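Local coordinates for protein glycoside hydrolase family 81 (Clostridium thermocellum, PDB 6FOP) that probably hydrolyses beta-1,3-glucans such as laminarin as an endo-acting glucanase of the cellulosome, at residues Asp146-Phe154 against Gly164-Leu174; Pro132-Pro143 against Lys198-Leu206. All coordinates share one frame; numbering follows the deposited sequence.

Interaction 1. Residues Asp146-Phe154 against Gly164-Leu174; sequences DFSGTPTVF and GVTINGVNYGL. With MG (magnesium ion), chain B.
The ring of Phe154 lies flat over the backbone of Gly164, whose CA stands 3.8 Å from the ring centroid and close to the ring normal, a CH-pi contact. Its CG sits between the backbone N and the carbonyl carbon (chi1 71°), a torsion that folds the ring back across the neighbouring strand. Gly164 C lies 3.3 Å above the Phe154 ring plane, offset toward the rim, so the ring rests directly on the main chain. Beside the ring, Thr166 OG1 comes within 3.4 Å of Phe154 CD2 while donating a hydrogen bond of 2.7 Å to Asn171 OD1, which links the two strands of the hairpin 162-167/170-175. The backbones of 152-154 and 164-166 run antiparallel: Thr152 and Thr166 form a hydrogen-bonded pair, with Thr166 N 2.8 Å from Thr152 O, and Phe154 N donates to Gly164 O. Val153 and Val165 follow as a non-hydrogen-bonded pair.

At the other end of the contact, the Phe147 ring packs against Val165, Ile167 and Leu174. Leu174 CD1 meets its CZ at the ring edge, in plane, at 3.9 Å; Val165 CG2 and Ile167 CB approach obliquely. Pro151 CG lies 3.6 Å above the Phe147 ring, over its centre, and Pro151 CB meets Val165 CB, so all three side chains touch one another. In Ile167, CG1 points away from the main-chain N (chi1 -168°), which carries CD1 to within 3.5 Å of Ser148 O. Magnesium is bound by Asp146 OD1, Phe147 O and two waters, one of which also donates to Gly149 O; Gly188 also belongs to the site. Phe147 thus joins a metal site, through its carbonyl, to an apolar cluster, consistent with ion and packing together restraining the chain leading into the edge strand.

Interaction 2. Residues Pro132-Pro143 against Lys198-Leu206; sequences PYAYFVFTGGNP and KNYFSIAVL
Phe201 extends its ring away from its own N (chi1 -178°), with CG beside the carbonyl carbon, and so swings it across to Pro143, while Phe136, whose CG is anti to the carbonyl carbon (chi1 -55°), turns its ring edge to Phe201 O, 3.5 Å from Phe136 CD1. Pro143 CB lies 4.1 Å from the centroid of the Phe201 ring, 5° off the normal, a CH-pi contact over the face. Phe136 CD1 sits at the rim of that ring, 4.2 Å from Phe201 CD2, and its CE1 meets Ile203 CG1. Pro143 also covers Phe138: its CG stands 3.6 Å above that ring, over the centre, so one proline packs against two aromatic faces.

The side chains of Tyr133, Tyr135, Ser202 and Ala204 occupy the other face of the sheet, where Tyr133 CD1 touches Ala204 CB at 3.6 Å. The hydroxyl of Tyr133 bonds to Tyr217 O of helix 211-220, and Ser202 OG to Ala221 O.

Six backbone hydrogen bonds join the strands, from Val205 N to Pro132 O at one end to Phe138 N to Asn199 O (2.9 Å) at the other. Beyond the last, a water donates to both Gly141 O and Asn199 OD1. This is the regular ladder of two central antiparallel strands, and the face bearing Phe136, Phe201 and Ile203 is turned toward a second sheet, whose strand 143-147 begins with Pro143, in the manner of a beta-sandwich.

In the fold
From the N terminus, the chain runs along strand 133-139, turns through the glycines at 140-141, and enters the second sheet with strand 143-147. It then returns to the first sheet as edge strand 152-155, which interaction 1 pairs with 162-167, closing a short hairpin loop. Strand 170-175 follows, and after an excursion through 181-183 and 189-193 of the second sheet, strand 200-206 comes back to pair with 133-139 in interaction 2. Interaction 1 is therefore nested inside the longer loop that interaction 2 closes. Strands 170-175 and 200-206 are neighbours, so the strand pairings of both contacts belong to one antiparallel sheet, while Phe147 and Pro143 come from the facing sheet and tie the two together.

Interaction 1. Residues Asp146-Phe154 against Gly164-Leu174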
ATOM      1  N   ASP A 146      31.207  10.863 -10.407  1.00 19.74           N
ATOM      2  CA  ASP A 146      31.223  12.318 -10.381  1.00 19.89           C
ATOM      3  C   ASP A 146      30.580  12.803  -9.092  1.00 20.06           C
ATOM      4  O   ASP A 146      29.344  12.824  -8.955  1.00 20.04           O
ATOM      5  CB  ASP A 146      30.476  12.834 -11.616  1.00 20.60           C
ATOM      6  CG  ASP A 146      30.429  14.338 -11.715  1.00 22.40           C
ATOM      7  OD1 ASP A 146      31.010  15.035 -10.872  1.00 24.45           O
ATOM      8  OD2 ASP A 146      29.762  14.822 -12.663  1.00 26.89           O
ATOM      9  N   PHE A 147      31.414  13.134  -8.116  1.00 20.97           N
ATOM     10  CA  PHE A 147      30.943  13.560  -6.785  1.00 20.32           C
ATOM     11  C   PHE A 147      30.412  14.987  -6.799  1.00 22.28           C
ATOM     12  O   PHE A 147      30.814  15.815  -7.640  1.00 21.53           O
ATOM     13  CB  PHE A 147      32.070  13.440  -5.745  1.00 22.48           C
ATOM     14  CG  PHE A 147      32.389  12.026  -5.364  1.00 24.48           C
ATOM     15  CD1 PHE A 147      33.270  11.277  -6.123  1.00 25.65           C
ATOM     16  CD2 PHE A 147      31.759  11.431  -4.265  1.00 24.50           C
ATOM     17  CE1 PHE A 147      33.544   9.948  -5.784  1.00 27.14           C
ATOM     18  CE2 PHE A 147      32.024  10.117  -3.917  1.00 26.46           C
ATOM     19  CZ  PHE A 147      32.900   9.368  -4.691  1.00 26.26           C
ATOM     20  N   SER A 148      29.485  15.261  -5.883  1.00 22.26           N
ATOM     21  CA  SER A 148      29.034  16.623  -5.614  0.53 24.27           C
ATOM     22  C   SER A 148      30.054  17.305  -4.701  1.00 27.40           C
ATOM     23  O   SER A 148      29.874  17.383  -3.476  1.00 31.98           O
ATOM     24  CB  SER A 148      27.645  16.611  -4.993  0.53 24.67           C
ATOM     25  OG  SER A 148      27.257  17.919  -4.676  0.53 27.08           O
ATOM     26  N   GLY A 149      31.111  17.816  -5.307  1.00 26.67           N
ATOM     27  CA  GLY A 149      32.302  18.278  -4.577  1.00 26.00           C
ATOM     28  C   GLY A 149      33.383  17.200  -4.576  1.00 25.99           C
ATOM     29  O   GLY A 149      33.406  16.324  -5.424  1.00 30.09           O
ATOM     30  N   THR A 150      34.300  17.279  -3.631  1.00 26.78           N
ATOM     31  CA  THR A 150      35.478  16.403  -3.587  1.00 24.65           C
ATOM     32  C   THR A 150      35.237  15.536  -2.374  1.00 23.77           C
ATOM     33  O   THR A 150      35.032  16.070  -1.317  1.00 30.43           O
ATOM     34  CB  THR A 150      36.776  17.243  -3.373  1.00 26.54           C
ATOM     35  OG1 THR A 150      36.917  18.131  -4.477  1.00 34.34           O
ATOM     36  CG2 THR A 150      37.990  16.366  -3.308  1.00 30.31           C
ATOM     37  N   PRO A 151      35.250  14.207  -2.514  1.00 21.83           N
ATOM     38  CA  PRO A 151      35.072  13.418  -1.305  1.00 20.71           C
ATOM     39  C   PRO A 151      36.314  13.319  -0.436  1.00 22.11           C
ATOM     40  O   PRO A 151      37.418  13.453  -0.943  1.00 25.48           O
ATOM     41  CB  PRO A 151      34.722  12.034  -1.859  1.00 22.74           C
ATOM     42  CG  PRO A 151      35.430  11.967  -3.166  1.00 23.53           C
ATOM     43  CD  PRO A 151      35.441  13.371  -3.714  1.00 22.71           C
ATOM     44  N   THR A 152      36.121  13.107   0.855  1.00 21.20           N
ATOM     45  CA  THR A 152      37.164  12.649   1.764  1.00 22.03           C
ATOM     46  C   THR A 152      37.348  11.173   1.513  1.00 21.65           C
ATOM     47  O   THR A 152      36.371  10.443   1.450  1.00 22.65           O
ATOM     48  CB  THR A 152      36.725  12.847   3.219  1.00 24.41           C
ATOM     49  OG1 THR A 152      36.497  14.236   3.408  1.00 28.71           O
ATOM     50  CG2 THR A 152      37.807  12.366   4.224  1.00 27.43           C
ATOM     51  N   VAL A 153      38.591  10.739   1.385  1.00 21.92           N
ATOM     52  CA  VAL A 153      38.878   9.334   1.198  1.00 21.95           C
ATOM     53  C   VAL A 153      39.437   8.879   2.557  1.00 23.45           C
ATOM     54  O   VAL A 153      40.538   9.244   2.951  1.00 27.92           O
ATOM     55  CB  VAL A 153      39.858   9.116   0.048  1.00 22.60           C
ATOM     56  CG1 VAL A 153      40.127   7.628  -0.115  1.00 25.23           C
ATOM     57  CG2 VAL A 153      39.264   9.691  -1.242  1.00 24.00           C
ATOM     58  N   PHE A 154      38.603   8.148   3.297  1.00 20.57           N
ATOM     59  CA  PHE A 154      39.014   7.640   4.606  1.00 20.37           C
ATOM     60  C   PHE A 154      39.701   6.279   4.545  1.00 19.96           C
ATOM     61  O   PHE A 154      40.389   5.909   5.503  1.00 24.39           O
ATOM     62  CB  PHE A 154      37.861   7.667   5.631  1.00 22.36           C
ATOM     63  CG  PHE A 154      36.760   6.665   5.401  1.00 21.48           C
ATOM     64  CD1 PHE A 154      36.875   5.355   5.864  1.00 20.89           C
ATOM     65  CD2 PHE A 154      35.570   7.059   4.809  1.00 20.59           C
ATOM     66  CE1 PHE A 154      35.864   4.430   5.676  1.00 21.01           C
ATOM     67  CE2 PHE A 154      34.535   6.142   4.636  1.00 22.73           C
ATOM     68  CZ  PHE A 154      34.677   4.834   5.078  1.00 21.17           C
ATOM     69  N   GLY A 164      36.792   3.865   0.769  1.00 18.73           N
ATOM     70  CA  GLY A 164      35.839   4.418   1.720  1.00 18.86           C
ATOM     71  C   GLY A 164      35.869   5.923   1.588  1.00 18.57           C
ATOM     72  O   GLY A 164      36.944   6.525   1.712  1.00 19.76           O
ATOM     73  N   VAL A 165      34.719   6.522   1.281  1.00 18.68           N
ATOM     74  CA  VAL A 165      34.633   7.942   1.037  1.00 17.47           C
ATOM     75  C   VAL A 165      33.548   8.576   1.889  1.00 18.33           C
ATOM     76  O   VAL A 165      32.612   7.908   2.338  1.00 19.41           O
ATOM     77  CB  VAL A 165      34.426   8.283  -0.458  1.00 19.05           C
ATOM     78  CG1 VAL A 165      35.559   7.664  -1.290  1.00 20.10           C
ATOM     79  CG2 VAL A 165      33.074   7.815  -0.978  1.00 20.12           C
ATOM     80  N   THR A 166      33.667   9.879   2.096  1.00 18.37           N
ATOM     81  CA  THR A 166      32.667  10.658   2.808  1.00 18.57           C
ATOM     82  C   THR A 166      32.377  11.875   1.962  1.00 19.02           C
ATOM     83  O   THR A 166      33.304  12.583   1.573  1.00 21.35           O
ATOM     84  CB  THR A 166      33.136  11.070   4.197  1.00 18.72           C
ATOM     85  OG1 THR A 166      33.686   9.929   4.893  1.00 21.05           O
ATOM     86  CG2 THR A 166      31.961  11.660   5.012  1.00 20.02           C
ATOM     87  N   ILE A 167      31.091  12.104   1.665  1.00 18.87           N
ATOM     88  CA  ILE A 167      30.633  13.262   0.899  1.00 20.22           C
ATOM     89  C   ILE A 167      29.347  13.769   1.516  1.00 19.43           C
ATOM     90  O   ILE A 167      28.479  12.957   1.814  1.00 18.68           O
ATOM     91  CB  ILE A 167      30.485  12.930  -0.599  1.00 23.05           C
ATOM     92  CG1 ILE A 167      30.284  14.188  -1.438  1.00 25.69           C
ATOM     93  CG2 ILE A 167      29.390  11.917  -0.879  1.00 22.87           C
ATOM     94  CD1 ILE A 167      31.556  14.964  -1.644  1.00 27.38           C
ATOM     95  N   ASN A 168      29.201  15.078   1.700  1.00 20.66           N
ATOM     96  CA  ASN A 168      28.013  15.632   2.356  1.00 20.09           C
ATOM     97  C   ASN A 168      27.724  14.989   3.723  1.00 20.57           C
ATOM     98  O   ASN A 168      26.565  14.847   4.119  1.00 21.60           O
ATOM     99  CB  ASN A 168      26.780  15.504   1.420  1.00 20.07           C
ATOM    100  CG  ASN A 168      26.936  16.312   0.141  1.00 21.57           C
ATOM    101  OD1 ASN A 168      27.560  17.374   0.153  1.00 24.91           O
ATOM    102  ND2 ASN A 168      26.386  15.822  -0.964  1.00 22.98           N
ATOM    103  N   GLY A 169      28.761  14.556   4.433  1.00 20.44           N
ATOM    104  CA  GLY A 169      28.608  13.898   5.726  1.00 21.60           C
ATOM    105  C   GLY A 169      28.144  12.459   5.670  1.00 21.63           C
ATOM    106  O   GLY A 169      27.918  11.868   6.716  1.00 23.44           O
ATOM    107  N   VAL A 170      28.039  11.883   4.464  1.00 18.69           N
ATOM    108  CA  VAL A 170      27.546  10.526   4.267  1.00 19.57           C
ATOM    109  C   VAL A 170      28.729   9.644   3.864  1.00 18.42           C
ATOM    110  O   VAL A 170      29.485   9.992   2.941  1.00 18.20           O
ATOM    111  CB  VAL A 170      26.466  10.476   3.157  1.00 18.32           C
ATOM    112  CG1 VAL A 170      25.923   9.064   2.986  1.00 18.54           C
ATOM    113  CG2 VAL A 170      25.319  11.430   3.478  1.00 19.51           C
ATOM    114  N   ASN A 171      28.911   8.542   4.590  1.00 17.44           N
ATOM    115  CA  ASN A 171      29.941   7.582   4.295  1.00 16.41           C
ATOM    116  C   ASN A 171      29.481   6.563   3.276  1.00 16.53           C
ATOM    117  O   ASN A 171      28.370   6.040   3.380  1.00 16.90           O
ATOM    118  CB  ASN A 171      30.378   6.884   5.588  1.00 18.17           C
ATOM    119  CG  ASN A 171      30.936   7.852   6.594  1.00 19.68           C
ATOM    120  OD1 ASN A 171      31.988   8.439   6.363  1.00 23.36           O
ATOM    121  ND2 ASN A 171      30.213   8.075   7.679  1.00 22.20           N
ATOM    122  N   TYR A 172      30.316   6.318   2.258  1.00 16.18           N
ATOM    123  CA  TYR A 172      30.067   5.305   1.250  1.00 16.27           C
ATOM    124  C   TYR A 172      31.269   4.410   1.050  1.00 16.21           C
ATOM    125  O   TYR A 172      32.414   4.832   1.199  1.00 17.64           O
ATOM    126  CB  TYR A 172      29.753   5.928  -0.105  1.00 16.53           C
ATOM    127  CG  TYR A 172      28.447   6.653  -0.215  1.00 16.56           C
ATOM    128  CD1 TYR A 172      27.303   5.975  -0.575  1.00 16.87           C
ATOM    129  CD2 TYR A 172      28.374   8.027   0.008  1.00 17.82           C
ATOM    130  CE1 TYR A 172      26.112   6.652  -0.741  1.00 18.02           C
ATOM    131  CE2 TYR A 172      27.178   8.718  -0.122  1.00 18.08           C
ATOM    132  CZ  TYR A 172      26.048   8.017  -0.498  1.00 18.46           C
ATOM    133  OH  TYR A 172      24.849   8.684  -0.626  1.00 18.30           O
ATOM    134  N   GLY A 173      30.976   3.177   0.643  1.00 15.27           N
ATOM    135  CA  GLY A 173      31.966   2.269   0.099  1.00 14.91           C
ATOM    136  C   GLY A 173      31.797   2.214  -1.403  1.00 16.64           C
ATOM    137  O   GLY A 173      30.669   2.152  -1.896  1.00 15.38           O
ATOM    138  N   LEU A 174      32.931   2.222  -2.122  1.00 16.55           N
ATOM    139  CA  LEU A 174      32.970   2.035  -3.579  1.00 15.61           C
ATOM    140  C   LEU A 174      33.722   0.752  -3.823  1.00 15.07           C
ATOM    141  O   LEU A 174      34.889   0.643  -3.435  1.00 16.94           O
ATOM    142  CB  LEU A 174      33.648   3.204  -4.270  1.00 16.99           C
ATOM    143  CG  LEU A 174      33.201   4.610  -3.918  1.00 18.49           C
ATOM    144  CD1 LEU A 174      34.059   5.615  -4.655  1.00 20.54           C
ATOM    145  CD2 LEU A 174      31.722   4.822  -4.235  1.00 19.66           C
TER
HETATM  146 MG    MG B 827      32.307  16.207  -9.410  0.70 29.61          MG
HETATM  147  O   HOH W   1      33.044  17.891  -8.033  1.00 30.52           O
HETATM  148  O   HOH W   2      33.955  16.412 -11.048  1.00 41.33           O

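Interaction 2. Residues Pro132-Pro143 against Lys198-Leu206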
ATOM      1  N   PRO A 132      21.272  -1.402   1.559  1.00 13.07           N
ATOM      2  CA  PRO A 132      22.232  -0.275   1.587  1.00 13.91           C
ATOM      3  C   PRO A 132      23.137  -0.242   0.350  1.00 13.70           C
ATOM      4  O   PRO A 132      23.955   0.666   0.241  1.00 13.69           O
ATOM      5  CB  PRO A 132      23.052  -0.585   2.846  1.00 15.11           C
ATOM      6  CG  PRO A 132      23.078  -2.045   2.894  1.00 14.80           C
ATOM      7  CD  PRO A 132      21.710  -2.497   2.442  1.00 13.69           C
ATOM      8  N   TYR A 133      23.031  -1.251  -0.515  1.00 13.51           N
ATOM      9  CA  TYR A 133      23.819  -1.354  -1.742  1.00 12.89           C
ATOM     10  C   TYR A 133      23.072  -0.879  -2.966  1.00 12.49           C
ATOM     11  O   TYR A 133      21.818  -0.925  -2.998  1.00 13.81           O
ATOM     12  CB  TYR A 133      24.219  -2.783  -2.024  1.00 13.23           C
ATOM     13  CG  TYR A 133      25.109  -3.415  -0.992  1.00 12.45           C
ATOM     14  CD1 TYR A 133      26.511  -3.215  -1.029  1.00 13.07           C
ATOM     15  CD2 TYR A 133      24.608  -4.253  -0.022  1.00 13.17           C
ATOM     16  CE1 TYR A 133      27.337  -3.817  -0.104  1.00 13.40           C
ATOM     17  CE2 TYR A 133      25.431  -4.846   0.921  1.00 13.60           C
ATOM     18  CZ  TYR A 133      26.816  -4.626   0.868  1.00 13.24           C
ATOM     19  OH  TYR A 133      27.608  -5.276   1.804  1.00 14.58           O
ATOM     20  N   ALA A 134      23.827  -0.470  -3.997  1.00 13.31           N
ATOM     21  CA  ALA A 134      23.324  -0.407  -5.375  1.00 13.88           C
ATOM     22  C   ALA A 134      24.383  -1.091  -6.236  1.00 13.04           C
ATOM     23  O   ALA A 134      25.589  -0.990  -5.951  1.00 14.22           O
ATOM     24  CB  ALA A 134      23.052   1.002  -5.857  1.00 14.43           C
ATOM     25  N   TYR A 135      23.926  -1.829  -7.234  1.00 12.55           N
ATOM     26  CA  TYR A 135      24.786  -2.719  -8.019  1.00 12.60           C
ATOM     27  C   TYR A 135      24.759  -2.310  -9.492  1.00 13.71           C
ATOM     28  O   TYR A 135      23.709  -1.956 -10.018  1.00 14.36           O
ATOM     29  CB  TYR A 135      24.305  -4.161  -7.904  1.00 13.14           C
ATOM     30  CG  TYR A 135      24.042  -4.646  -6.482  1.00 12.40           C
ATOM     31  CD1 TYR A 135      25.056  -5.026  -5.641  1.00 13.30           C
ATOM     32  CD2 TYR A 135      22.745  -4.700  -5.988  1.00 13.31           C
ATOM     33  CE1 TYR A 135      24.829  -5.472  -4.370  1.00 13.60           C
ATOM     34  CE2 TYR A 135      22.495  -5.143  -4.705  1.00 12.88           C
ATOM     35  CZ  TYR A 135      23.506  -5.516  -3.879  1.00 13.47           C
ATOM     36  OH  TYR A 135      23.238  -5.965  -2.597  1.00 13.52           O
ATOM     37  N   PHE A 136      25.929  -2.378 -10.150  1.00 13.07           N
ATOM     38  CA  PHE A 136      26.067  -1.888 -11.508  1.00 13.25           C
ATOM     39  C   PHE A 136      26.883  -2.843 -12.368  1.00 13.15           C
ATOM     40  O   PHE A 136      27.835  -3.467 -11.879  1.00 14.47           O
ATOM     41  CB  PHE A 136      26.766  -0.516 -11.518  1.00 13.67           C
ATOM     42  CG  PHE A 136      26.095   0.536 -10.647  1.00 14.37           C
ATOM     43  CD1 PHE A 136      26.425   0.665  -9.315  1.00 14.91           C
ATOM     44  CD2 PHE A 136      25.122   1.365 -11.182  1.00 14.09           C
ATOM     45  CE1 PHE A 136      25.786   1.604  -8.507  1.00 15.18           C
ATOM     46  CE2 PHE A 136      24.482   2.301 -10.381  1.00 15.17           C
ATOM     47  CZ  PHE A 136      24.829   2.420  -9.052  1.00 15.75           C
ATOM     48  N   VAL A 137      26.515  -2.901 -13.653  1.00 13.32           N
ATOM     49  CA  VAL A 137      27.330  -3.594 -14.656  1.00 13.64           C
ATOM     50  C   VAL A 137      27.534  -2.607 -15.798  1.00 14.91           C
ATOM     51  O   VAL A 137      26.584  -1.982 -16.274  1.00 16.10           O
ATOM     52  CB  VAL A 137      26.650  -4.884 -15.149  1.00 15.28           C
ATOM     53  CG1 VAL A 137      27.408  -5.463 -16.358  1.00 16.58           C
ATOM     54  CG2 VAL A 137      26.626  -5.900 -14.023  1.00 17.19           C
ATOM     55  N   PHE A 138      28.795  -2.478 -16.219  1.00 15.38           N
ATOM     56  CA  PHE A 138      29.213  -1.563 -17.284  1.00 15.34           C
ATOM     57  C   PHE A 138      29.562  -2.315 -18.572  1.00 16.23           C
ATOM     58  O   PHE A 138      30.069  -3.444 -18.532  1.00 18.15           O
ATOM     59  CB  PHE A 138      30.443  -0.774 -16.813  1.00 16.12           C
ATOM     60  CG  PHE A 138      30.104   0.331 -15.879  1.00 16.42           C
ATOM     61  CD1 PHE A 138      29.706   0.066 -14.569  1.00 16.86           C
ATOM     62  CD2 PHE A 138      30.151   1.630 -16.310  1.00 17.72           C
ATOM     63  CE1 PHE A 138      29.326   1.117 -13.739  1.00 17.11           C
ATOM     64  CE2 PHE A 138      29.791   2.672 -15.479  1.00 19.35           C
ATOM     65  CZ  PHE A 138      29.398   2.415 -14.197  1.00 18.05           C
ATOM     66  N   THR A 139      29.282  -1.682 -19.715  1.00 15.60           N
ATOM     67  CA  THR A 139      29.897  -2.085 -20.961  1.00 17.32           C
ATOM     68  C   THR A 139      30.485  -0.837 -21.648  1.00 18.27           C
ATOM     69  O   THR A 139      30.032   0.292 -21.448  1.00 19.14           O
ATOM     70  CB  THR A 139      28.907  -2.735 -21.938  1.00 19.44           C
ATOM     71  OG1 THR A 139      28.028  -1.731 -22.491  1.00 21.22           O
ATOM     72  CG2 THR A 139      28.159  -3.872 -21.291  1.00 18.18           C
ATOM     73  N   GLY A 140      31.571  -1.044 -22.372  1.00 18.96           N
ATOM     74  CA  GLY A 140      32.119  -0.015 -23.234  1.00 18.68           C
ATOM     75  C   GLY A 140      32.961   1.024 -22.556  1.00 20.08           C
ATOM     76  O   GLY A 140      33.383   1.974 -23.210  1.00 24.23           O
ATOM     77  N   GLY A 141      33.226   0.848 -21.261  1.00 19.63           N
ATOM     78  CA  GLY A 141      34.013   1.795 -20.514  1.00 20.89           C
ATOM     79  C   GLY A 141      33.922   1.626 -19.023  1.00 19.63           C
ATOM     80  O   GLY A 141      33.353   0.660 -18.517  1.00 19.64           O
ATOM     81  N   ASN A 142      34.441   2.617 -18.321  1.00 19.31           N
ATOM     82  CA  ASN A 142      34.672   2.529 -16.897  1.00 18.37           C
ATOM     83  C   ASN A 142      33.672   3.358 -16.081  1.00 18.95           C
ATOM     84  O   ASN A 142      33.193   4.391 -16.550  1.00 19.63           O
ATOM     85  CB  ASN A 142      36.067   3.052 -16.593  1.00 19.52           C
ATOM     86  CG  ASN A 142      37.138   2.096 -17.046  1.00 22.84           C
ATOM     87  OD1 ASN A 142      37.014   0.880 -16.893  1.00 23.21           O
ATOM     88  ND2 ASN A 142      38.218   2.645 -17.571  1.00 24.41           N
ATOM     89  N   PRO A 143      33.434   2.951 -14.829  1.00 17.64           N
ATOM     90  CA  PRO A 143      32.664   3.815 -13.919  1.00 16.47           C
ATOM     91  C   PRO A 143      33.370   5.120 -13.696  1.00 18.28           C
ATOM     92  O   PRO A 143      34.555   5.121 -13.358  1.00 20.60           O
ATOM     93  CB  PRO A 143      32.616   3.005 -12.618  1.00 17.02           C
ATOM     94  CG  PRO A 143      32.846   1.597 -13.056  1.00 16.32           C
ATOM     95  CD  PRO A 143      33.846   1.714 -14.159  1.00 17.12           C
ATOM     96  N   LYS A 198      36.251  -7.861 -16.319  0.58 15.00           N
ATOM     97  CA  LYS A 198      35.440  -7.641 -15.125  0.58 15.67           C
ATOM     98  C   LYS A 198      34.775  -6.307 -15.254  0.58 15.72           C
ATOM     99  O   LYS A 198      35.414  -5.286 -15.539  0.58 16.10           O
ATOM    100  CB  LYS A 198      36.312  -7.635 -13.897  0.58 16.93           C
ATOM    101  CG  LYS A 198      37.193  -8.846 -13.786  0.58 17.63           C
ATOM    102  CD  LYS A 198      37.818  -8.862 -12.404  0.58 17.62           C
ATOM    103  CE  LYS A 198      38.943  -9.849 -12.416  0.58 18.02           C
ATOM    104  NZ  LYS A 198      39.588  -9.980 -11.092  0.58 14.88           N
ATOM    105  N   ASN A 199      33.464  -6.317 -15.097  1.00 15.27           N
ATOM    106  CA  ASN A 199      32.691  -5.128 -15.419  1.00 16.18           C
ATOM    107  C   ASN A 199      31.573  -4.839 -14.421  1.00 15.30           C
ATOM    108  O   ASN A 199      30.711  -4.010 -14.685  1.00 16.87           O
ATOM    109  CB  ASN A 199      32.116  -5.233 -16.832  1.00 18.35           C
ATOM    110  CG  ASN A 199      33.164  -5.351 -17.888  1.00 20.85           C
ATOM    111  OD1 ASN A 199      33.693  -4.342 -18.348  1.00 29.70           O
ATOM    112  ND2 ASN A 199      33.499  -6.554 -18.260  1.00 18.44           N
ATOM    113  N   TYR A 200      31.665  -5.483 -13.268  1.00 13.66           N
ATOM    114  CA  TYR A 200      30.726  -5.246 -12.165  1.00 14.00           C
ATOM    115  C   TYR A 200      31.290  -4.211 -11.194  1.00 14.51           C
ATOM    116  O   TYR A 200      32.514  -4.029 -11.072  1.00 14.87           O
ATOM    117  CB  TYR A 200      30.416  -6.571 -11.452  1.00 14.69           C
ATOM    118  CG  TYR A 200      31.631  -7.327 -10.984  1.00 13.79           C
ATOM    119  CD1 TYR A 200      32.264  -8.256 -11.821  1.00 13.69           C
ATOM    120  CD2 TYR A 200      32.160  -7.138  -9.728  1.00 14.74           C
ATOM    121  CE1 TYR A 200      33.379  -8.942 -11.405  1.00 14.79           C
ATOM    122  CE2 TYR A 200      33.294  -7.825  -9.311  1.00 14.63           C
ATOM    123  CZ  TYR A 200      33.889  -8.740 -10.153  1.00 14.14           C
ATOM    124  OH  TYR A 200      35.042  -9.418  -9.796  1.00 16.52           O
ATOM    125  N   PHE A 201      30.401  -3.511 -10.489  1.00 13.96           N
ATOM    126  CA  PHE A 201      30.811  -2.372  -9.624  1.00 13.94           C
ATOM    127  C   PHE A 201      29.647  -2.139  -8.677  1.00 14.66           C
ATOM    128  O   PHE A 201      28.502  -2.145  -9.126  1.00 14.79           O
ATOM    129  CB  PHE A 201      31.058  -1.136 -10.483  1.00 15.19           C
ATOM    130  CG  PHE A 201      31.519   0.068  -9.729  1.00 16.54           C
ATOM    131  CD1 PHE A 201      32.874   0.241  -9.452  1.00 18.04           C
ATOM    132  CD2 PHE A 201      30.618   1.015  -9.274  1.00 17.59           C
ATOM    133  CE1 PHE A 201      33.316   1.332  -8.769  1.00 19.73           C
ATOM    134  CE2 PHE A 201      31.068   2.133  -8.567  1.00 19.39           C
ATOM    135  CZ  PHE A 201      32.422   2.276  -8.308  1.00 20.66           C
ATOM    136  N   SER A 202      29.917  -1.974  -7.383  1.00 13.96           N
ATOM    137  CA  SER A 202      28.819  -1.670  -6.444  1.00 13.73           C
ATOM    138  C   SER A 202      29.207  -0.566  -5.494  1.00 13.57           C
ATOM    139  O   SER A 202      30.392  -0.244  -5.349  1.00 14.73           O
ATOM    140  CB  SER A 202      28.378  -2.917  -5.675  1.00 14.06           C
ATOM    141  OG  SER A 202      29.414  -3.398  -4.854  1.00 14.82           O
ATOM    142  N   ILE A 203      28.210  -0.005  -4.830  1.00 14.00           N
ATOM    143  CA  ILE A 203      28.413   1.025  -3.804  1.00 14.84           C
ATOM    144  C   ILE A 203      27.536   0.641  -2.621  1.00 14.45           C
ATOM    145  O   ILE A 203      26.554  -0.122  -2.797  1.00 14.06           O
ATOM    146  CB  ILE A 203      28.094   2.439  -4.310  1.00 15.73           C
ATOM    147  CG1 ILE A 203      26.597   2.656  -4.568  1.00 15.52           C
ATOM    148  CG2 ILE A 203      28.894   2.734  -5.572  1.00 16.34           C
ATOM    149  CD1 ILE A 203      25.760   3.060  -3.361  1.00 16.09           C
ATOM    150  N   ALA A 204      27.877   1.133  -1.438  1.00 14.93           N
ATOM    151  CA  ALA A 204      26.979   1.041  -0.269  1.00 13.93           C
ATOM    152  C   ALA A 204      27.032   2.304   0.490  1.00 13.92           C
ATOM    153  O   ALA A 204      28.089   2.924   0.619  1.00 16.61           O
ATOM    154  CB  ALA A 204      27.332  -0.102   0.667  1.00 14.32           C
ATOM    155  N   VAL A 205      25.899   2.685   1.055  1.00 14.10           N
ATOM    156  CA  VAL A 205      25.883   3.699   2.100  1.00 14.15           C
ATOM    157  C   VAL A 205      26.217   3.019   3.436  1.00 14.99           C
ATOM    158  O   VAL A 205      25.653   1.976   3.776  1.00 15.52           O
ATOM    159  CB  VAL A 205      24.565   4.490   2.168  1.00 14.82           C
ATOM    160  CG1 VAL A 205      23.335   3.604   2.406  1.00 15.35           C
ATOM    161  CG2 VAL A 205      24.652   5.575   3.240  1.00 16.01           C
ATOM    162  N   LEU A 206      27.211   3.571   4.125  1.00 15.77           N
ATOM    163  CA  LEU A 206      27.757   2.980   5.342  1.00 16.08           C
ATOM    164  C   LEU A 206      27.243   3.732   6.545  1.00 17.15           C
ATOM    165  O   LEU A 206      27.003   4.922   6.465  1.00 19.17           O
ATOM    166  CB  LEU A 206      29.286   3.077   5.306  1.00 16.65           C
ATOM    167  CG  LEU A 206      29.938   2.430   4.092  1.00 16.76           C
ATOM    168  CD1 LEU A 206      31.427   2.772   4.046  1.00 18.96           C
ATOM    169  CD2 LEU A 206      29.735   0.930   4.073  1.00 18.05           C
TER
HETATM  170  O   HOH W   3      33.060  -1.841 -19.442  1.00 24.66           O